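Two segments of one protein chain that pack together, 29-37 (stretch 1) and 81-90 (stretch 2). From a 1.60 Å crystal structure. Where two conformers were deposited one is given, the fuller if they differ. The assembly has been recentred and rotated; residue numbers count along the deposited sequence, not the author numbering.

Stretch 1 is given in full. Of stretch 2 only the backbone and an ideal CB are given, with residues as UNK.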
# COMPACT_ATOMS: atom_id res chain seq x y z
N ALA A 29 -7.15 -4.05 -12.14
CA ALA A 29 -7.65 -4.99 -13.14
C ALA A 29 -9.13 -4.73 -13.42
O ALA A 29 -9.57 -4.76 -14.58
CB ALA A 29 -7.44 -6.45 -12.73
N ALA A 30 -9.92 -4.57 -12.38
CA ALA A 30 -11.34 -4.32 -12.52
C ALA A 30 -11.60 -3.06 -13.33
O ALA A 30 -12.50 -3.04 -14.20
CB ALA A 30 -12.02 -4.20 -11.16
N ARG A 31 -10.85 -1.99 -13.04
CA ARG A 31 -10.98 -0.76 -13.81
C ARG A 31 -10.62 -0.95 -15.25
O ARG A 31 -11.31 -0.44 -16.13
CB ARG A 31 -10.13 0.37 -13.24
CG ARG A 31 -10.62 0.92 -11.93
CD ARG A 31 -9.82 2.18 -11.61
NE ARG A 31 -10.29 3.34 -12.41
CZ ARG A 31 -9.51 4.26 -12.99
NH1 ARG A 31 -10.08 5.26 -13.65
NH2 ARG A 31 -8.19 4.19 -12.94
N VAL A 32 -9.54 -1.68 -15.52
CA VAL A 32 -9.10 -1.99 -16.88
C VAL A 32 -10.18 -2.73 -17.65
O VAL A 32 -10.53 -2.35 -18.77
CB VAL A 32 -7.79 -2.82 -16.89
CG1 VAL A 32 -7.51 -3.46 -18.25
CG2 VAL A 32 -6.62 -1.96 -16.48
N VAL A 33 -10.73 -3.76 -17.03
CA VAL A 33 -11.74 -4.58 -17.67
C VAL A 33 -13.01 -3.77 -17.89
O VAL A 33 -13.64 -3.90 -18.92
CB VAL A 33 -11.96 -5.89 -16.88
CG1 VAL A 33 -13.17 -6.67 -17.39
CG2 VAL A 33 -10.71 -6.77 -16.99
N LEU A 34 -13.41 -2.96 -16.92
CA LEU A 34 -14.63 -2.17 -17.10
C LEU A 34 -14.49 -1.26 -18.32
O LEU A 34 -15.44 -1.13 -19.11
CB LEU A 34 -14.96 -1.34 -15.87
CG LEU A 34 -16.33 -0.64 -15.85
CD1 LEU A 34 -17.48 -1.62 -15.92
CD2 LEU A 34 -16.43 0.17 -14.57
N GLU A 35 -13.34 -0.63 -18.49
CA GLU A 35 -13.11 0.28 -19.61
C GLU A 35 -13.18 -0.49 -20.92
O GLU A 35 -13.76 -0.01 -21.91
CB GLU A 35 -11.75 0.96 -19.45
CG GLU A 35 -11.37 1.97 -20.52
CD GLU A 35 -10.06 2.70 -20.22
OE1 GLU A 35 -9.00 2.28 -20.70
OE2 GLU A 35 -10.08 3.71 -19.48
N GLN A 36 -12.60 -1.68 -20.92
CA GLN A 36 -12.59 -2.53 -22.11
C GLN A 36 -13.99 -2.95 -22.51
O GLN A 36 -14.27 -3.07 -23.70
CB GLN A 36 -11.69 -3.73 -21.88
CG GLN A 36 -10.23 -3.33 -21.90
CD GLN A 36 -9.29 -4.46 -21.52
OE1 GLN A 36 -9.72 -5.50 -21.02
NE2 GLN A 36 -8.00 -4.26 -21.77
N LEU A 37 -14.86 -3.19 -21.52
CA LEU A 37 -16.21 -3.65 -21.79
C LEU A 37 -17.12 -2.56 -22.33
O LEU A 37 -18.18 -2.87 -22.88
CB LEU A 37 -16.84 -4.26 -20.53
CG LEU A 37 -16.24 -5.60 -20.11
CD1 LEU A 37 -16.70 -6.00 -18.72
CD2 LEU A 37 -16.60 -6.69 -21.10
N UNK A 81 -16.60 -16.37 -16.58
CA UNK A 81 -15.81 -15.79 -17.67
C UNK A 81 -15.21 -14.44 -17.24
O UNK A 81 -14.08 -14.12 -17.56
CB UNK A 81 -16.67 -15.61 -18.92
N UNK A 82 -16.03 -13.66 -16.55
CA UNK A 82 -15.57 -12.34 -16.06
C UNK A 82 -14.42 -12.54 -15.05
O UNK A 82 -13.42 -11.83 -15.12
CB UNK A 82 -16.72 -11.57 -15.41
N UNK A 83 -14.60 -13.47 -14.11
CA UNK A 83 -13.55 -13.76 -13.13
C UNK A 83 -12.26 -14.20 -13.81
O UNK A 83 -11.18 -13.70 -13.44
CB UNK A 83 -14.02 -14.84 -12.15
N UNK A 84 -12.33 -15.06 -14.82
CA UNK A 84 -11.12 -15.46 -15.55
C UNK A 84 -10.41 -14.27 -16.14
O UNK A 84 -9.19 -14.17 -16.09
CB UNK A 84 -11.46 -16.45 -16.66
N UNK A 85 -11.16 -13.34 -16.74
CA UNK A 85 -10.56 -12.17 -17.32
C UNK A 85 -9.90 -11.25 -16.27
O UNK A 85 -8.80 -10.77 -16.49
CB UNK A 85 -11.62 -11.40 -18.10
N UNK A 86 -10.59 -11.04 -15.16
CA UNK A 86 -10.05 -10.19 -14.09
C UNK A 86 -8.78 -10.82 -13.53
O UNK A 86 -7.83 -10.12 -13.23
CB UNK A 86 -11.08 -9.99 -12.98
N UNK A 87 -8.79 -12.15 -13.37
CA UNK A 87 -7.60 -12.90 -12.89
C UNK A 87 -6.44 -12.75 -13.83
O UNK A 87 -5.32 -12.52 -13.40
CB UNK A 87 -7.92 -14.39 -12.72
N UNK A 88 -6.69 -12.87 -15.14
CA UNK A 88 -5.66 -12.74 -16.15
C UNK A 88 -5.02 -11.34 -16.06
O UNK A 88 -3.80 -11.20 -16.12
CB UNK A 88 -6.24 -12.99 -17.54
N UNK A 89 -5.88 -10.33 -16.00
CA UNK A 89 -5.41 -8.94 -16.03
C UNK A 89 -4.59 -8.62 -14.76
O UNK A 89 -3.54 -7.98 -14.84
CB UNK A 89 -6.60 -7.98 -16.15
N UNK A 90 -5.06 -9.03 -13.60
CA UNK A 90 -4.34 -8.71 -12.37
C UNK A 90 -2.99 -9.44 -12.30
O UNK A 90 -2.04 -8.91 -11.74
CB UNK A 90 -5.20 -9.07 -11.15

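Both segments are helical, and their axes approach to 9.0 Å with 122° between their N-to-C directions, so only part of stretch 2 meets stretch 1. Its backbone angles are helical throughout.

At position 81 the CB lies out of reach of stretch 1; the residue is Ala81. Position 82 directs its CB sideways and has no close neighbour, but Val33 CG1 lies in range of a longer apolar chain. Leucine, isoleucine or methionine would suit. The residue is Leu82, whose t, p rotamer brings CD1 to 4.1 Å from Val33 CG1. Positions 83 and 84 are again out of reach; they are Ala83 and Leu84.

Position 85 points toward stretch 1, its ideal CB 4.8 Å from Val33 CG2, while the amide of Gln36 waits farther out. A long chain with an aliphatic stem and a polar end, such as arginine, lysine or glutamine, could serve both. Arg85 does so: its CG packs 3.8 Å from Val33 CG2, and NH2 donates a nearly straight hydrogen bond of 2.9 Å to Gln36 OE1, which lies at the guanidinium edge. One water bridges the same pair, donating to Gln36 OE1 and accepting from Arg85 NE.

At position 86 the CB points sideways, 5.1 Å from Ala29 CB and 5.2 Å from Val33 CG2. The small side chains of Ala29 and Ala30 leave room for a branched or flexible apolar residue, leucine or methionine for instance. Leu86, in the m, t rotamer, places CD2 3.5 Å from Ala30 CA and 3.9 Å from Val33 CG2.

Position 87 points away, so stretch 1 sets no requirement; selenomethionine, Met87, occupies it. Position 88 points sideways without contact, and a polar residue would be acceptable. Glu88 accepts a hydrogen bond from Arg85, with Arg85 NH1 to Glu88 OE1 at 2.9 Å, a salt bridge.

Position 89 faces stretch 1 squarely, its ideal CB 3.8 Å from Ala29 CB and 4.4 Å from Val33 CG2. Such close apolar neighbours favour a compact residue: alanine, valine or perhaps isoleucine. Val89 spreads its two methyls, CG1 lying 3.6 Å from Ala29 CB and CG2 3.9 Å from Val33 CG2. With Leu82, Arg85 and Leu86 it completes the hole that receives Val33.

At position 90 the CB points sideways beside Ala29, so a small residue or a chain leading outward would fit. Arg90 has its CB 3.7 Å from Ala29 CB, while its end leads away to partners elsewhere in the structure.

Stretch 2 81-90: ALALRLMEVR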
# COMPACT_ATOMS: atom_id res chain seq x y z
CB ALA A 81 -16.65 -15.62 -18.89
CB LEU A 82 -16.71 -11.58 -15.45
CG LEU A 82 -16.41 -10.29 -14.68
CD1 LEU A 82 -15.75 -9.29 -15.61
CD2 LEU A 82 -17.67 -9.75 -14.03
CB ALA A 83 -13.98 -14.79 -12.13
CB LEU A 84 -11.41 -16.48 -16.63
CG LEU A 84 -11.86 -17.88 -16.23
CD1 LEU A 84 -12.03 -18.72 -17.47
CD2 LEU A 84 -10.93 -18.55 -15.25
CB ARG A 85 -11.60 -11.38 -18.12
CG ARG A 85 -11.06 -10.12 -18.76
CD ARG A 85 -9.99 -10.39 -19.78
NE ARG A 85 -9.52 -9.15 -20.39
CZ ARG A 85 -8.30 -8.94 -20.86
NH1 ARG A 85 -7.40 -9.91 -20.84
NH2 ARG A 85 -7.96 -7.75 -21.34
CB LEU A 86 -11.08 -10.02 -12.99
CG LEU A 86 -12.28 -9.15 -13.33
CD1 LEU A 86 -13.40 -9.37 -12.32
CD2 LEU A 86 -11.88 -7.68 -13.42
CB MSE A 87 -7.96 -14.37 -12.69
CG MSE A 87 -8.67 -14.46 -11.36
SE MSE A 87 -8.99 -16.27 -10.67
CE MSE A 87 -10.46 -16.29 -11.90
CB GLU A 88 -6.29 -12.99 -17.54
CG GLU A 88 -5.45 -12.67 -18.77
CD GLU A 88 -6.16 -13.05 -20.09
OE1 GLU A 88 -7.39 -12.78 -20.26
OE2 GLU A 88 -5.51 -13.63 -20.97
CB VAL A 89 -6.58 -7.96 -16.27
CG1 VAL A 89 -6.14 -6.52 -16.11
CG2 VAL A 89 -7.14 -8.17 -17.67
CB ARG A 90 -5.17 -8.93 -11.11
CG ARG A 90 -5.31 -10.38 -10.67
CD ARG A 90 -6.17 -10.49 -9.43
NE ARG A 90 -6.30 -11.86 -8.97
CZ ARG A 90 -6.78 -12.23 -7.78
NH1 ARG A 90 -7.20 -11.33 -6.91
NH2 ARG A 90 -6.88 -13.52 -7.47
O HOH W 1 -11.65 -7.19 -20.96
O HOH W 2 -5.44 -5.80 -20.87
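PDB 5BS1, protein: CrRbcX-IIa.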